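Local coordinates for protein homoserine kinase (Cytophaga hutchinsonii, PDB 4P52) that probably phosphorylates the side-chain hydroxyl of L-homoserine with ATP, as a member of the GHMP kinase family, at residues G53-R67 / E101-P113. Residues are numbered along the deposited sequence; the frame is centred on the assembly and turned at random.
Sequences GDEVLLRLSDKKGVR and EQGIEIELTKKMP
Strand 103-110 pairs antiparallel with residues 55-61 and, beyond the turn that follows Ser61, parallel with Val66 and Arg67, so it lies between two strands of the mixed sheet in the N-terminal GHMP-kinase domain; the parallel pairing closes the beta-alpha-beta unit 66-72, 86-98, 103-110. Hydrogen-bonded and non-hydrogen-bonded pairs alternate along the antiparallel part, with Leu57 N reaching Glu107 O at 2.9 Å. On the face covered by helices 86-98 and 120-135, Leu58 and Ile106 lie side by side and point the same way, CD2 of the leucine 3.6 Å from CG1 of the isoleucine. In Ile106, chi1 of -58° sets CG1 against Leu58, and the extended second torsion carries CD1 on to Val66 CG1, 3.5 Å away, so the isoleucine spans both neighbouring strands.

The other face carries charges. Arg59 runs extended as far as NE, which donates to Glu107 OE2 at 3.0 Å; the carboxylate oxygen sits at the guanidinium edge but is approached from above its own plane, and the two planes are 52° apart. Leu57 CD2 lies over one guanidinium face, offset toward its rim. Arg67 instead bends at chi3 (-55°), bringing NH2 back to the anti side of Glu105 OE2 at 2.9 Å. The same NH2 donates to Ser61 OG, while NH1 bonds Lys63 O, tying the turn to the strand. A leucine in place of Arg67 would probably leave the Glu105 carboxylate without its salt-bridge partner and the turn around Lys63 freer to shift.

At the far end, back on the face of Leu58 and Ile106, Lys110 NZ, bonded also to Ser120 OG, meets Asp54 OD2 on its syn side at 2.7 Å, and Ser124 OG binds that same oxygen. The second carboxylate oxygen, Asp54 OD1, accepts the backbone N of Lys111 at 3.0 Å.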
# COMPACT_ATOMS: atom_id res chain seq x y z
N GLY A 53 -24.19 -15.61 2.11
CA GLY A 53 -23.17 -16.65 1.99
C GLY A 53 -23.77 -17.87 1.31
O GLY A 53 -24.91 -17.83 0.89
N ASP A 54 -23.01 -18.94 1.20
CA ASP A 54 -23.54 -20.17 0.66
C ASP A 54 -23.42 -21.31 1.64
O ASP A 54 -22.59 -21.28 2.54
CB ASP A 54 -22.82 -20.50 -0.62
CG ASP A 54 -23.34 -19.70 -1.78
OD1 ASP A 54 -24.52 -19.28 -1.71
OD2 ASP A 54 -22.59 -19.48 -2.75
N GLU A 55 -24.24 -22.34 1.46
CA GLU A 55 -24.17 -23.54 2.29
C GLU A 55 -23.87 -24.77 1.46
O GLU A 55 -24.42 -24.95 0.37
CB GLU A 55 -25.48 -23.73 3.05
CG GLU A 55 -25.78 -22.63 4.04
CD GLU A 55 -27.13 -22.77 4.73
OE1 GLU A 55 -27.95 -23.64 4.33
OE2 GLU A 55 -27.37 -22.00 5.69
N VAL A 56 -22.98 -25.62 1.97
CA VAL A 56 -22.69 -26.90 1.33
C VAL A 56 -22.91 -28.03 2.31
O VAL A 56 -22.44 -27.97 3.45
CB VAL A 56 -21.25 -26.94 0.79
CG1 VAL A 56 -20.90 -28.32 0.24
CG2 VAL A 56 -21.11 -25.92 -0.33
N LEU A 57 -23.65 -29.05 1.88
CA LEU A 57 -23.83 -30.26 2.67
C LEU A 57 -23.11 -31.40 1.97
O LEU A 57 -23.28 -31.57 0.76
CB LEU A 57 -25.32 -30.55 2.84
CG LEU A 57 -25.70 -31.73 3.76
CD1 LEU A 57 -27.05 -31.53 4.46
CD2 LEU A 57 -25.70 -33.03 2.98
N LEU A 58 -22.31 -32.17 2.69
CA LEU A 58 -21.62 -33.33 2.12
C LEU A 58 -22.05 -34.56 2.86
O LEU A 58 -22.12 -34.49 4.09
CB LEU A 58 -20.12 -33.20 2.29
CG LEU A 58 -19.42 -31.97 1.72
CD1 LEU A 58 -17.93 -32.25 1.74
CD2 LEU A 58 -19.86 -31.66 0.30
N ARG A 59 -22.34 -35.66 2.17
CA ARG A 59 -22.53 -36.95 2.83
C ARG A 59 -21.54 -37.95 2.30
O ARG A 59 -21.15 -37.88 1.13
CB ARG A 59 -23.93 -37.54 2.62
CG ARG A 59 -25.06 -36.55 2.54
CD ARG A 59 -26.40 -37.21 2.25
NE ARG A 59 -27.49 -36.22 2.42
CZ ARG A 59 -28.02 -35.84 3.61
NH1 ARG A 59 -27.60 -36.35 4.78
NH2 ARG A 59 -28.99 -34.94 3.63
N LEU A 60 -21.15 -38.90 3.14
CA LEU A 60 -20.31 -39.99 2.72
C LEU A 60 -21.13 -40.98 1.90
O LEU A 60 -22.29 -41.26 2.24
CB LEU A 60 -19.72 -40.70 3.94
CG LEU A 60 -18.83 -39.80 4.79
CD1 LEU A 60 -18.42 -40.58 6.03
CD2 LEU A 60 -17.63 -39.30 4.00
N SER A 61 -20.54 -41.53 0.84
CA SER A 61 -21.22 -42.51 0.02
C SER A 61 -20.35 -43.75 -0.20
O SER A 61 -19.13 -43.64 -0.39
CB SER A 61 -21.64 -41.88 -1.31
OG SER A 61 -22.46 -42.75 -2.07
N ASP A 62 -20.98 -44.92 -0.13
CA ASP A 62 -20.31 -46.17 -0.48
C ASP A 62 -20.08 -46.28 -1.99
O ASP A 62 -19.14 -46.94 -2.43
CB ASP A 62 -21.08 -47.38 0.06
CG ASP A 62 -20.83 -47.62 1.55
OD1 ASP A 62 -20.14 -46.79 2.18
OD2 ASP A 62 -21.32 -48.63 2.10
N LYS A 63 -20.94 -45.62 -2.77
CA LYS A 63 -20.77 -45.51 -4.21
C LYS A 63 -19.66 -44.49 -4.51
O LYS A 63 -19.60 -43.43 -3.89
CB LYS A 63 -22.09 -45.13 -4.88
CG LYS A 63 -21.95 -45.01 -6.39
CD LYS A 63 -23.28 -44.94 -7.13
CE LYS A 63 -23.08 -44.88 -8.65
NZ LYS A 63 -22.41 -43.63 -9.09
N LYS A 64 -18.80 -44.81 -5.48
CA LYS A 64 -17.59 -44.00 -5.74
C LYS A 64 -17.85 -42.66 -6.43
O LYS A 64 -18.94 -42.40 -6.97
CB LYS A 64 -16.52 -44.80 -6.52
CG LYS A 64 -16.04 -46.13 -5.90
CD LYS A 64 -16.20 -46.26 -4.37
CE LYS A 64 -15.13 -45.54 -3.56
NZ LYS A 64 -15.49 -45.50 -2.11
N GLY A 65 -16.83 -41.80 -6.37
CA GLY A 65 -16.87 -40.52 -7.04
C GLY A 65 -17.45 -39.39 -6.21
O GLY A 65 -18.17 -39.60 -5.23
N VAL A 66 -17.11 -38.18 -6.62
CA VAL A 66 -17.70 -37.00 -6.05
C VAL A 66 -18.85 -36.64 -6.98
O VAL A 66 -18.63 -36.45 -8.16
CB VAL A 66 -16.66 -35.88 -6.00
CG1 VAL A 66 -17.26 -34.60 -5.45
CG2 VAL A 66 -15.46 -36.32 -5.16
N ARG A 67 -20.06 -36.55 -6.45
CA ARG A 67 -21.26 -36.33 -7.27
C ARG A 67 -22.08 -35.20 -6.73
O ARG A 67 -22.18 -35.03 -5.52
CB ARG A 67 -22.14 -37.58 -7.30
CG ARG A 67 -21.45 -38.85 -7.75
CD ARG A 67 -22.41 -40.03 -7.81
NE ARG A 67 -23.12 -40.25 -6.55
CZ ARG A 67 -22.57 -40.78 -5.45
NH1 ARG A 67 -21.28 -41.13 -5.41
NH2 ARG A 67 -23.32 -40.95 -4.36
N GLU A 101 -9.80 -42.68 -1.39
CA GLU A 101 -10.90 -43.19 -2.17
C GLU A 101 -12.13 -43.14 -1.28
O GLU A 101 -12.31 -43.97 -0.39
CB GLU A 101 -10.61 -44.62 -2.63
CG GLU A 101 -9.31 -44.71 -3.41
CD GLU A 101 -9.35 -45.78 -4.49
OE1 GLU A 101 -9.28 -46.99 -4.15
OE2 GLU A 101 -9.44 -45.39 -5.68
N GLN A 102 -12.96 -42.13 -1.52
CA GLN A 102 -14.17 -41.96 -0.75
C GLN A 102 -15.25 -41.33 -1.62
O GLN A 102 -14.99 -40.32 -2.28
CB GLN A 102 -13.89 -41.10 0.49
CG GLN A 102 -15.13 -40.67 1.25
CD GLN A 102 -15.84 -41.82 1.90
OE1 GLN A 102 -15.27 -42.49 2.75
NE2 GLN A 102 -17.08 -42.07 1.51
N GLY A 103 -16.43 -41.94 -1.65
CA GLY A 103 -17.59 -41.37 -2.32
C GLY A 103 -18.16 -40.19 -1.54
O GLY A 103 -18.22 -40.23 -0.30
N ILE A 104 -18.55 -39.14 -2.25
CA ILE A 104 -19.09 -37.94 -1.64
C ILE A 104 -20.27 -37.45 -2.45
O ILE A 104 -20.15 -37.29 -3.67
CB ILE A 104 -18.05 -36.80 -1.62
CG1 ILE A 104 -16.87 -37.11 -0.71
CG2 ILE A 104 -18.70 -35.49 -1.20
CD1 ILE A 104 -17.19 -37.31 0.76
N GLU A 105 -21.41 -37.21 -1.80
CA GLU A 105 -22.52 -36.49 -2.42
C GLU A 105 -22.55 -35.08 -1.89
O GLU A 105 -22.37 -34.86 -0.70
CB GLU A 105 -23.85 -37.14 -2.11
CG GLU A 105 -23.99 -38.56 -2.62
CD GLU A 105 -25.29 -39.22 -2.16
OE1 GLU A 105 -25.90 -38.76 -1.16
OE2 GLU A 105 -25.69 -40.22 -2.81
N ILE A 106 -22.83 -34.14 -2.78
CA ILE A 106 -22.87 -32.73 -2.45
C ILE A 106 -24.26 -32.21 -2.70
O ILE A 106 -24.81 -32.43 -3.75
CB ILE A 106 -21.89 -31.94 -3.36
CG1 ILE A 106 -20.46 -32.47 -3.19
CG2 ILE A 106 -21.98 -30.42 -3.11
CD1 ILE A 106 -19.55 -32.15 -4.34
N GLU A 107 -24.83 -31.53 -1.72
CA GLU A 107 -26.03 -30.73 -1.90
C GLU A 107 -25.57 -29.29 -1.70
O GLU A 107 -25.01 -28.96 -0.66
CB GLU A 107 -27.11 -31.10 -0.89
CG GLU A 107 -27.70 -32.49 -1.10
CD GLU A 107 -28.36 -33.08 0.15
OE1 GLU A 107 -28.79 -32.31 1.04
OE2 GLU A 107 -28.45 -34.34 0.26
N LEU A 108 -25.80 -28.44 -2.69
CA LEU A 108 -25.36 -27.04 -2.59
C LEU A 108 -26.54 -26.10 -2.50
O LEU A 108 -27.44 -26.16 -3.33
CB LEU A 108 -24.47 -26.69 -3.78
CG LEU A 108 -24.24 -25.20 -4.10
CD1 LEU A 108 -23.58 -24.41 -2.96
CD2 LEU A 108 -23.42 -25.06 -5.37
N THR A 109 -26.53 -25.21 -1.52
CA THR A 109 -27.59 -24.21 -1.37
C THR A 109 -27.03 -22.81 -1.52
O THR A 109 -26.30 -22.33 -0.65
CB THR A 109 -28.24 -24.28 0.02
OG1 THR A 109 -28.53 -25.64 0.36
CG2 THR A 109 -29.51 -23.46 0.05
N LYS A 110 -27.39 -22.14 -2.60
CA LYS A 110 -27.10 -20.71 -2.77
C LYS A 110 -28.04 -19.89 -1.92
O LYS A 110 -29.26 -19.95 -2.09
CB LYS A 110 -27.22 -20.27 -4.23
CG LYS A 110 -26.32 -21.04 -5.19
CD LYS A 110 -24.85 -20.79 -4.92
CE LYS A 110 -24.44 -19.38 -5.31
NZ LYS A 110 -22.96 -19.22 -5.37
N LYS A 111 -27.46 -19.13 -1.00
CA LYS A 111 -28.19 -18.23 -0.14
C LYS A 111 -27.81 -16.82 -0.53
O LYS A 111 -27.96 -15.88 0.25
CB LYS A 111 -27.87 -18.51 1.34
CG LYS A 111 -28.28 -19.90 1.83
CD LYS A 111 -29.57 -19.88 2.63
CE LYS A 111 -29.33 -19.42 4.06
NZ LYS A 111 -30.32 -20.02 5.01
N MSE A 112 -27.30 -16.68 -1.74
CA MSE A 112 -26.86 -15.40 -2.27
C MSE A 112 -26.91 -15.49 -3.76
O MSE A 112 -26.76 -16.58 -4.31
CB MSE A 112 -25.44 -15.09 -1.83
CG MSE A 112 -24.40 -16.07 -2.37
SE MSE A 112 -22.61 -15.58 -1.69
CE MSE A 112 -22.42 -13.80 -2.51
N PRO A 113 -27.08 -14.34 -4.44
CA PRO A 113 -27.23 -14.33 -5.90
C PRO A 113 -25.89 -14.42 -6.65
O PRO A 113 -24.88 -13.92 -6.18
CB PRO A 113 -27.92 -13.00 -6.16
CG PRO A 113 -27.59 -12.13 -4.98
CD PRO A 113 -27.07 -12.98 -3.86
O HOH W 1 -18.77 -44.42 2.64